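Local coordinates for hydroxyethylphosphonate dioxygenase (Streptomyces albus, PDB 6B9R) that converts 2-hydroxyethylphosphonate to hydroxymethylphosphonate as an iron(II)-dependent dioxygenase, at the interface of chains A and B. Residues are numbered along the deposited sequence; one frame, centred on the assembly and turned at random. Chains: chain A/B, Hydroxyethylphosphonate dioxygenase.

The interface of chains A and B. Residues chain A 426-427, 430-431, 433-434; chain B 152, 186, 211-212, 338.
The isobutyl group of B:Leu212 lies against A:Ala430, with A:Met434 and A:Val427 to either side of that alanine on helix 425-433 and the loop that follows it. These apolar contacts carry the patch. CG of B:Leu212 stands 3.8 Å from CB of A:Ala430, and both of its methyls also touch that small side chain. A:Met434 meets the leucine tip to tip, its CE 3.5 Å from CD1 of B:Leu212; CG of the methionine is anti to its own carbonyl carbon (chi1 -78°) and the chain beyond is extended, which carries the terminal methyl back along the helix to the leucine. Further along, CD1 of B:Leu338 comes within 3.8 Å of CB of A:Ala433. An alanine in place of B:Leu212 would probably take both methyls away from A:Ala430 and CE of A:Met434, opening a gap beside the helix and leaving that methyl freer to move.

Two polar groups join in through contacts with carbon. CG2 of A:Val427, beside its backbone N because CG1 takes the anti position (chi1 171°), touches the carbonyl O of B:Glu211, 3.4 Å away, and CB of the same residue, whose side chain is incompletely modelled. The phenol OH of B:Tyr152 points at CB of A:Ala430, 3.4 Å off, while B:Pro186 from its own chain lays CG over one face of the ring, 3.5 Å above the plane and toward the rim, and probably helps to fix its tilt.

No nitrogen or oxygen pairs across this patch, so shape and apolar burial hold it. Repeated by the two-fold symmetry, it joins helix 425-433 and the residue that follows it to loops of the other chain and probably helps to hold together the two-chain assembly seen in the crystal, which may also be the biological dimer.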
ATOM      1  N   ASP A 426       5.512  -0.297   6.214  1.00 21.48           N
ATOM      2  CA  ASP A 426       6.077  -1.500   5.613  1.00 24.25           C
ATOM      3  C   ASP A 426       7.019  -1.148   4.465  1.00 22.45           C
ATOM      4  O   ASP A 426       8.075  -1.772   4.308  1.00 21.01           O
ATOM      5  CB  ASP A 426       4.962  -2.429   5.130  1.00 28.52           C
ATOM      6  CG  ASP A 426       4.296  -3.192   6.271  1.00 34.17           C
ATOM      7  OD1 ASP A 426       4.902  -3.305   7.350  1.00 38.15           O
ATOM      8  OD2 ASP A 426       3.168  -3.694   6.083  1.00 35.52           O
ATOM      9  N   VAL A 427       6.651  -0.158   3.649  1.00 19.53           N
ATOM     10  CA  VAL A 427       7.548   0.293   2.582  1.00 18.27           C
ATOM     11  C   VAL A 427       8.838   0.847   3.176  1.00 18.79           C
ATOM     12  O   VAL A 427       9.941   0.549   2.711  1.00 19.18           O
ATOM     13  CB  VAL A 427       6.852   1.341   1.690  1.00 18.61           C
ATOM     14  CG1 VAL A 427       7.871   1.977   0.726  1.00 18.31           C
ATOM     15  CG2 VAL A 427       5.688   0.723   0.902  1.00 19.57           C
ATOM     16  N   ALA A 430      11.101  -1.831   4.216  1.00 19.79           N
ATOM     17  CA  ALA A 430      11.709  -2.438   3.034  1.00 19.96           C
ATOM     18  C   ALA A 430      12.836  -1.566   2.491  1.00 20.40           C
ATOM     19  O   ALA A 430      13.909  -2.074   2.144  1.00 20.87           O
ATOM     20  CB  ALA A 430      10.647  -2.691   1.961  1.00 19.44           C
ATOM     21  N   LEU A 431      12.617  -0.249   2.405  1.00 25.57           N
ATOM     22  CA  LEU A 431      13.695   0.651   1.994  1.00 24.39           C
ATOM     23  C   LEU A 431      14.903   0.519   2.913  1.00 30.56           C
ATOM     24  O   LEU A 431      16.049   0.551   2.450  1.00 24.25           O
ATOM     25  CB  LEU A 431      13.217   2.105   1.972  1.00 21.11           C
ATOM     26  CG  LEU A 431      12.200   2.542   0.915  1.00 20.03           C
ATOM     27  CD1 LEU A 431      11.710   3.947   1.233  1.00 23.28           C
ATOM     28  CD2 LEU A 431      12.794   2.468  -0.496  1.00 20.23           C
ATOM     29  N   ALA A 433      15.904  -2.090   4.479  1.00 21.98           N
ATOM     30  CA  ALA A 433      16.554  -3.385   4.346  1.00 25.96           C
ATOM     31  C   ALA A 433      17.340  -3.520   3.052  1.00 28.07           C
ATOM     32  O   ALA A 433      18.158  -4.439   2.938  1.00 30.71           O
ATOM     33  CB  ALA A 433      15.518  -4.513   4.441  1.00 21.92           C
ATOM     34  N   MET A 434      17.130  -2.621   2.091  1.00 31.96           N
ATOM     35  CA  MET A 434      17.808  -2.711   0.805  1.00 36.14           C
ATOM     36  C   MET A 434      19.314  -2.522   0.959  1.00 30.94           C
ATOM     37  O   MET A 434      19.763  -1.744   1.799  1.00 28.69           O
ATOM     38  CB  MET A 434      17.283  -1.646  -0.148  1.00 35.69           C
ATOM     39  CG  MET A 434      15.966  -1.970  -0.766  1.00 34.37           C
ATOM     40  SD  MET A 434      15.543  -0.651  -1.908  1.00 33.18           S
ATOM     41  CE  MET A 434      13.973  -1.253  -2.513  1.00 36.58           C
TER
ATOM     42  N   TYR B 152      11.564  -9.418  -4.669  1.00 14.54           N
ATOM     43  CA  TYR B 152      11.947 -10.419  -3.681  1.00 12.90           C
ATOM     44  C   TYR B 152      12.105 -11.767  -4.366  1.00 19.04           C
ATOM     45  O   TYR B 152      11.460 -12.046  -5.376  1.00 20.43           O
ATOM     46  CB  TYR B 152      10.874 -10.519  -2.587  1.00 18.32           C
ATOM     47  CG  TYR B 152      10.769  -9.251  -1.797  1.00 16.72           C
ATOM     48  CD1 TYR B 152      10.078  -8.153  -2.301  1.00 14.57           C
ATOM     49  CD2 TYR B 152      11.389  -9.129  -0.556  1.00 18.50           C
ATOM     50  CE1 TYR B 152      10.001  -6.955  -1.573  1.00 20.38           C
ATOM     51  CE2 TYR B 152      11.301  -7.949   0.177  1.00 17.04           C
ATOM     52  CZ  TYR B 152      10.618  -6.865  -0.351  1.00 15.25           C
ATOM     53  OH  TYR B 152      10.547  -5.702   0.376  1.00 18.56           O
ATOM     54  N   PRO B 186      15.349  -7.598  -1.997  1.00 20.51           N
ATOM     55  CA  PRO B 186      15.500  -6.882  -3.267  1.00 20.30           C
ATOM     56  C   PRO B 186      16.940  -6.476  -3.525  1.00 19.67           C
ATOM     57  O   PRO B 186      17.661  -6.058  -2.614  1.00 18.71           O
ATOM     58  CB  PRO B 186      14.611  -5.650  -3.078  1.00 22.08           C
ATOM     59  CG  PRO B 186      13.552  -6.110  -2.115  1.00 18.99           C
ATOM     60  CD  PRO B 186      14.257  -7.043  -1.171  1.00 22.75           C
ATOM     61  N   GLU B 211       5.138  -4.417  -0.826  1.00 28.90           N
ATOM     62  CA  GLU B 211       4.861  -3.018  -0.549  1.00 38.15           C
ATOM     63  C   GLU B 211       5.538  -2.100  -1.571  1.00 26.18           C
ATOM     64  O   GLU B 211       4.988  -1.057  -1.947  1.00 27.66           O
ATOM     65  CB  GLU B 211       5.311  -2.714   0.889  1.00 27.86           C
ATOM     66  N   LEU B 212       6.722  -2.492  -2.051  1.00 30.87           N
ATOM     67  CA  LEU B 212       7.557  -1.601  -2.853  1.00 31.63           C
ATOM     68  C   LEU B 212       6.977  -1.312  -4.234  1.00 25.36           C
ATOM     69  O   LEU B 212       7.122  -0.194  -4.740  1.00 22.06           O
ATOM     70  CB  LEU B 212       8.947  -2.210  -3.013  1.00 27.65           C
ATOM     71  CG  LEU B 212       9.795  -2.207  -1.754  1.00 25.28           C
ATOM     72  CD1 LEU B 212      11.018  -3.089  -1.984  1.00 25.51           C
ATOM     73  CD2 LEU B 212      10.201  -0.772  -1.402  1.00 20.83           C
ATOM     74  N   LEU B 338      10.188  -9.840   7.834  1.00 18.76           N
ATOM     75  CA  LEU B 338       9.989  -8.636   7.026  1.00 19.26           C
ATOM     76  C   LEU B 338       8.813  -8.783   6.069  1.00 20.51           C
ATOM     77  O   LEU B 338       8.220  -7.776   5.669  1.00 19.93           O
ATOM     78  CB  LEU B 338      11.243  -8.307   6.208  1.00 21.08           C
ATOM     79  CG  LEU B 338      12.489  -7.811   6.928  1.00 36.59           C
ATOM     80  CD1 LEU B 338      13.557  -7.455   5.900  1.00 33.54           C
ATOM     81  CD2 LEU B 338      12.155  -6.619   7.807  1.00 36.59           C
TER